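Malate dehydrogenase (Pyrococcus horikoshii, PDB 1V9N) catalyses the NAD-dependent interconversion of (S)-malate and oxaloacetate, working as a homodimer of the LDH2/MDH2 oxidoreductase family. Local coordinates at residues 102-107 and 280-285; 161-166 and 227-232. All coordinates share one frame; numbering follows the deposited sequence.

Along the chain the segments come in the order 102-107, 161-166, 227-232, 280-285, so both halves of contact 2 fall between those of contact 1. The two contacts do not touch: their centres are about 28 Å apart and their nearest atoms about 12 Å apart. Contact 1 packs helix 97-115 on strand 278-285, the middle strand of a seven-stranded mixed sheet. Contact 2 ties together two loops, one joining strands 144-149 and 170-174 of that sheet, the other leading from its strand 181-185 to helix 242-258. Each contact also touches the second subunit, so the sheet centre and these outlying loops both take part in building the homodimer.

Contact 1 of 2, residues 102-107 and 280-285; sequences YRSMKL and HFFMVI
Ser104 and Met105 of helix 97-115 pack on Phe282 and Val284 of strand 278-285, a helix laid on a mixed sheet. The helix belongs to a beta-alpha-beta crossover that links the parallel neighbours 87-91 and 117-125. The axes of 102-107 and 280-285 approach to 8.3 Å and run in much the same direction, 28° apart. Aromatic contact comes first: Ser104 CB sits 3.4 Å from Phe282 CE2, obliquely to the ring, while the methyl CE of Met105, a selenomethionine, reaches the ring's edge 3.9 Å from CD1. Two successive residues of the helix thus touch the ring at different carbons. Polar needs are met within the helix, where Ser104 OG hydrogen-bonds to Val100 O, so that the serine offers mainly its CB to the ring. Beyond these segments, Met105 also touches Tyr134 and Met137 of helix 132-139, and Phe281 and Met283 pack on Met283 of the second subunit. The strand therefore has this helix on one side and the dimer partner on the other. The other apolar contact is made by selenium: Met105 leaves the helix with CG anti to its backbone N (chi1 -179°), then bends at chi2 and chi3, bringing SE to within 3.4 Å of Val284 CG2.

Contact 2 of 2, residues 161-166 and 227-232; sequences IERILG and GGALLP
With CG turned anti to its carbonyl carbon (chi1 -69°) and the chain extended from there to NE, Arg163 reaches across to the carbonyl of Gly228. NE donates to Gly228 O in a nearly straight hydrogen bond, N-H...O angle 168°. The measured 2.5 Å between Arg163 NE and Gly228 O is very short, and its exact value is doubtful. The acceptor lies at the guanidinium edge, in the plane of the group, whereas the donor is tilted somewhat from the carbonyl plane. Nearer the backbone, Arg163 CG rests 3.7 Å from Ala229 CB, a methyl that also comes within 4.1 Å of Ile161 O. The contact joins the loop between strands 144-149 and 170-174 to the one leading from strand 181-185 to helix 242-258. In the first, Ile164 and Leu165 both face Val155 in a classic beta bulge, and Glu162 OE2 accepts a hydrogen bond from the backbone of Arg311 of the second subunit. Arg163 NH2 is bonded to Val224 O. Were Arg163 cut back to an alanine, the carbonyls of Gly228 and Val224 would probably lose this donor, and Ala229 CB the CG it packs on. One guanidinium thus grips two main-chain oxygens, whose carbonyl dipoles probably help to stabilise its positive charge.

Contact 1 of 2, residues 102-107 and 280-285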
loop_
_atom_site.group_PDB
_atom_site.type_symbol
_atom_site.label_atom_id
_atom_site.label_comp_id
_atom_site.label_asym_id
_atom_site.label_seq_id
_atom_site.Cartn_x
_atom_site.Cartn_y
_atom_site.Cartn_z
ATOM N N TYR A 102 11.470 -15.086 -9.271
ATOM C CA TYR A 102 11.974 -14.751 -10.603
ATOM C C TYR A 102 11.052 -15.310 -11.689
ATOM O O TYR A 102 10.672 -14.602 -12.617
ATOM C CB TYR A 102 13.376 -15.331 -10.802
ATOM C CG TYR A 102 14.001 -14.987 -12.141
ATOM C CD1 TYR A 102 14.656 -13.769 -12.333
ATOM C CD2 TYR A 102 13.937 -15.876 -13.215
ATOM C CE1 TYR A 102 15.236 -13.445 -13.559
ATOM C CE2 TYR A 102 14.514 -15.558 -14.452
ATOM C CZ TYR A 102 15.164 -14.340 -14.608
ATOM O OH TYR A 102 15.764 -14.022 -15.807
ATOM N N ARG A 103 10.700 -16.586 -11.568
ATOM C CA ARG A 103 9.826 -17.235 -12.548
ATOM C C ARG A 103 8.409 -16.683 -12.486
ATOM O O ARG A 103 7.743 -16.542 -13.519
ATOM C CB ARG A 103 9.794 -18.756 -12.323
ATOM C CG ARG A 103 11.147 -19.435 -12.472
ATOM C CD ARG A 103 11.707 -19.266 -13.878
ATOM N NE ARG A 103 13.135 -19.582 -13.932
ATOM C CZ ARG A 103 13.900 -19.419 -15.007
ATOM N NH1 ARG A 103 13.379 -18.943 -16.132
ATOM N NH2 ARG A 103 15.193 -19.723 -14.953
ATOM N N SER A 104 7.945 -16.376 -11.279
ATOM C CA SER A 104 6.608 -15.826 -11.105
ATOM C C SER A 104 6.511 -14.435 -11.732
ATOM O O SER A 104 5.528 -14.118 -12.401
ATOM C CB SER A 104 6.249 -15.733 -9.620
ATOM O OG SER A 104 6.071 -17.015 -9.054
HETATM N N MSE A 105 7.530 -13.607 -11.518
HETATM C CA MSE A 105 7.516 -12.258 -12.072
HETATM C C MSE A 105 7.660 -12.289 -13.592
HETATM O O MSE A 105 7.047 -11.484 -14.283
HETATM C CB MSE A 105 8.624 -11.397 -11.447
HETATM C CG MSE A 105 8.647 -9.958 -11.960
HETATM SE SE MSE A 105 6.914 -9.044 -11.854
HETATM C CE MSE A 105 7.112 -8.184 -10.136
ATOM N N LYS A 106 8.474 -13.209 -14.107
ATOM C CA LYS A 106 8.645 -13.344 -15.554
ATOM C C LYS A 106 7.288 -13.667 -16.185
ATOM O O LYS A 106 6.952 -13.152 -17.246
ATOM C CB LYS A 106 9.634 -14.470 -15.887
ATOM C CG LYS A 106 11.101 -14.091 -15.768
ATOM C CD LYS A 106 11.482 -13.051 -16.820
ATOM C CE LYS A 106 12.957 -12.676 -16.729
ATOM N NZ LYS A 106 13.369 -11.725 -17.810
ATOM N N LEU A 107 6.509 -14.520 -15.527
ATOM C CA LEU A 107 5.191 -14.891 -16.041
ATOM C C LEU A 107 4.224 -13.708 -15.981
ATOM O O LEU A 107 3.424 -13.506 -16.896
ATOM C CB LEU A 107 4.614 -16.071 -15.250
ATOM C CG LEU A 107 3.208 -16.522 -15.658
ATOM C CD1 LEU A 107 3.226 -17.035 -17.102
ATOM C CD2 LEU A 107 2.730 -17.615 -14.709
ATOM N N HIS A 280 4.067 -15.008 -1.932
ATOM C CA HIS A 280 4.369 -13.750 -2.607
ATOM C C HIS A 280 3.230 -13.275 -3.502
ATOM O O HIS A 280 2.369 -14.057 -3.907
ATOM C CB HIS A 280 5.615 -13.888 -3.491
ATOM C CG HIS A 280 6.722 -14.694 -2.887
ATOM N ND1 HIS A 280 7.237 -14.441 -1.633
ATOM C CD2 HIS A 280 7.449 -15.720 -3.390
ATOM C CE1 HIS A 280 8.230 -15.276 -1.391
ATOM N NE2 HIS A 280 8.380 -16.064 -2.442
ATOM N N PHE A 281 3.256 -11.985 -3.816
ATOM C CA PHE A 281 2.267 -11.351 -4.687
ATOM C C PHE A 281 3.051 -10.570 -5.740
ATOM O O PHE A 281 3.957 -9.811 -5.403
ATOM C CB PHE A 281 1.389 -10.379 -3.888
ATOM C CG PHE A 281 0.419 -9.591 -4.735
ATOM C CD1 PHE A 281 -0.825 -10.115 -5.070
ATOM C CD2 PHE A 281 0.763 -8.327 -5.212
ATOM C CE1 PHE A 281 -1.718 -9.396 -5.866
ATOM C CE2 PHE A 281 -0.121 -7.596 -6.010
ATOM C CZ PHE A 281 -1.367 -8.134 -6.337
ATOM N N PHE A 282 2.714 -10.766 -7.010
ATOM C CA PHE A 282 3.384 -10.060 -8.100
ATOM C C PHE A 282 2.321 -9.473 -9.013
ATOM O O PHE A 282 1.346 -10.144 -9.368
ATOM C CB PHE A 282 4.275 -11.015 -8.903
ATOM C CG PHE A 282 5.286 -11.750 -8.065
ATOM C CD1 PHE A 282 6.467 -11.129 -7.664
ATOM C CD2 PHE A 282 5.041 -13.057 -7.646
ATOM C CE1 PHE A 282 7.387 -11.799 -6.857
ATOM C CE2 PHE A 282 5.954 -13.735 -6.838
ATOM C CZ PHE A 282 7.130 -13.102 -6.444
HETATM N N MSE A 283 2.504 -8.215 -9.389
HETATM C CA MSE A 283 1.556 -7.561 -10.267
HETATM C C MSE A 283 2.284 -6.661 -11.248
HETATM O O MSE A 283 3.151 -5.869 -10.865
HETATM C CB MSE A 283 0.564 -6.736 -9.458
HETATM C CG MSE A 283 -0.480 -6.043 -10.303
HETATM SE SE MSE A 283 -1.620 -4.980 -9.190
HETATM C CE MSE A 283 -1.491 -3.289 -10.118
ATOM N N VAL A 284 1.922 -6.785 -12.517
ATOM C CA VAL A 284 2.541 -5.983 -13.558
ATOM C C VAL A 284 1.471 -5.291 -14.377
ATOM O O VAL A 284 0.447 -5.883 -14.721
ATOM C CB VAL A 284 3.395 -6.857 -14.510
ATOM C CG1 VAL A 284 4.050 -5.997 -15.584
ATOM C CG2 VAL A 284 4.441 -7.605 -13.713
ATOM N N ILE A 285 1.707 -4.023 -14.677
ATOM C CA ILE A 285 0.785 -3.267 -15.497
ATOM C C ILE A 285 1.581 -2.823 -16.712
ATOM O O ILE A 285 2.588 -2.128 -16.578
ATOM C CB ILE A 285 0.243 -2.025 -14.755
ATOM C CG1 ILE A 285 -0.588 -2.456 -13.539
ATOM C CG2 ILE A 285 -0.617 -1.191 -15.700
ATOM C CD1 ILE A 285 -1.139 -1.283 -12.720
#

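Contact 2 of 2, residues 161-166 and 227-232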
loop_
_atom_site.group_PDB
_atom_site.type_symbol
_atom_site.label_atom_id
_atom_site.label_comp_id
_atom_site.label_asym_id
_atom_site.label_seq_id
_atom_site.Cartn_x
_atom_site.Cartn_y
_atom_site.Cartn_z
ATOM N N ILE A 161 0.664 -7.272 22.013
ATOM C CA ILE A 161 2.084 -7.360 22.333
ATOM C C ILE A 161 2.794 -8.582 21.756
ATOM O O ILE A 161 4.012 -8.701 21.868
ATOM C CB ILE A 161 2.296 -7.343 23.868
ATOM C CG1 ILE A 161 1.589 -8.536 24.511
ATOM C CG2 ILE A 161 1.742 -6.056 24.451
ATOM C CD1 ILE A 161 1.699 -8.571 26.028
ATOM N N GLU A 162 2.039 -9.488 21.143
ATOM C CA GLU A 162 2.623 -10.696 20.558
ATOM C C GLU A 162 3.168 -10.473 19.154
ATOM O O GLU A 162 2.671 -9.623 18.419
ATOM C CB GLU A 162 1.583 -11.804 20.450
ATOM C CG GLU A 162 1.116 -12.423 21.734
ATOM C CD GLU A 162 0.228 -13.621 21.459
ATOM O OE1 GLU A 162 0.703 -14.566 20.789
ATOM O OE2 GLU A 162 -0.939 -13.620 21.895
ATOM N N ARG A 163 4.185 -11.248 18.786
ATOM C CA ARG A 163 4.740 -11.177 17.442
ATOM C C ARG A 163 3.761 -12.017 16.630
ATOM O O ARG A 163 3.764 -13.241 16.735
ATOM C CB ARG A 163 6.109 -11.851 17.349
ATOM C CG ARG A 163 7.258 -11.186 18.070
ATOM C CD ARG A 163 8.536 -11.939 17.723
ATOM N NE ARG A 163 9.724 -11.400 18.377
ATOM C CZ ARG A 163 10.949 -11.885 18.200
ATOM N NH1 ARG A 163 11.146 -12.918 17.388
ATOM N NH2 ARG A 163 11.980 -11.337 18.830
ATOM N N ILE A 164 2.919 -11.378 15.832
ATOM C CA ILE A 164 1.962 -12.138 15.039
ATOM C C ILE A 164 1.955 -11.777 13.565
ATOM O O ILE A 164 1.683 -12.631 12.724
ATOM C CB ILE A 164 0.533 -12.010 15.627
ATOM C CG1 ILE A 164 0.380 -13.008 16.778
ATOM C CG2 ILE A 164 -0.523 -12.248 14.552
ATOM C CD1 ILE A 164 -1.028 -13.180 17.261
ATOM N N LEU A 165 2.263 -10.520 13.256
ATOM C CA LEU A 165 2.283 -10.055 11.871
ATOM C C LEU A 165 3.702 -10.045 11.303
ATOM O O LEU A 165 4.681 -9.928 12.046
ATOM C CB LEU A 165 1.698 -8.643 11.788
ATOM C CG LEU A 165 0.315 -8.429 12.414
ATOM C CD1 LEU A 165 -0.036 -6.956 12.346
ATOM C CD2 LEU A 165 -0.724 -9.265 11.686
ATOM N N GLY A 166 3.811 -10.155 9.983
ATOM C CA GLY A 166 5.122 -10.134 9.358
ATOM C C GLY A 166 5.526 -8.716 8.997
ATOM O O GLY A 166 4.700 -7.805 9.035
ATOM N N GLY A 227 11.693 -12.048 23.434
ATOM C CA GLY A 227 10.247 -11.948 23.523
ATOM C C GLY A 227 9.688 -10.595 23.122
ATOM O O GLY A 227 8.526 -10.294 23.394
ATOM N N GLY A 228 10.515 -9.774 22.482
ATOM C CA GLY A 228 10.064 -8.461 22.052
ATOM C C GLY A 228 9.374 -8.528 20.701
ATOM O O GLY A 228 9.238 -9.605 20.119
ATOM N N ALA A 229 8.936 -7.380 20.197
ATOM C CA ALA A 229 8.260 -7.327 18.906
ATOM C C ALA A 229 8.451 -5.969 18.245
ATOM O O ALA A 229 8.636 -4.955 18.924
ATOM C CB ALA A 229 6.774 -7.614 19.083
ATOM N N LEU A 230 8.415 -5.956 16.916
ATOM C CA LEU A 230 8.569 -4.719 16.162
ATOM C C LEU A 230 7.236 -3.985 16.143
ATOM O O LEU A 230 6.185 -4.580 16.389
ATOM C CB LEU A 230 9.018 -5.013 14.725
ATOM C CG LEU A 230 10.422 -5.593 14.533
ATOM C CD1 LEU A 230 10.618 -6.031 13.088
ATOM C CD2 LEU A 230 11.458 -4.551 14.922
ATOM N N LEU A 231 7.289 -2.692 15.856
ATOM C CA LEU A 231 6.092 -1.863 15.798
ATOM C C LEU A 231 5.719 -1.628 14.328
ATOM O O LEU A 231 6.589 -1.543 13.466
ATOM C CB LEU A 231 6.362 -0.522 16.497
ATOM C CG LEU A 231 5.488 -0.090 17.686
ATOM C CD1 LEU A 231 5.331 -1.220 18.688
ATOM C CD2 LEU A 231 6.120 1.128 18.348
ATOM N N PRO A 232 4.414 -1.544 14.024
ATOM C CA PRO A 232 3.986 -1.317 12.640
ATOM C C PRO A 232 4.160 0.150 12.266
ATOM O O PRO A 232 4.154 1.019 13.143
ATOM C CB PRO A 232 2.518 -1.719 12.670
ATOM C CG PRO A 232 2.101 -1.264 14.037
ATOM C CD PRO A 232 3.251 -1.735 14.906
#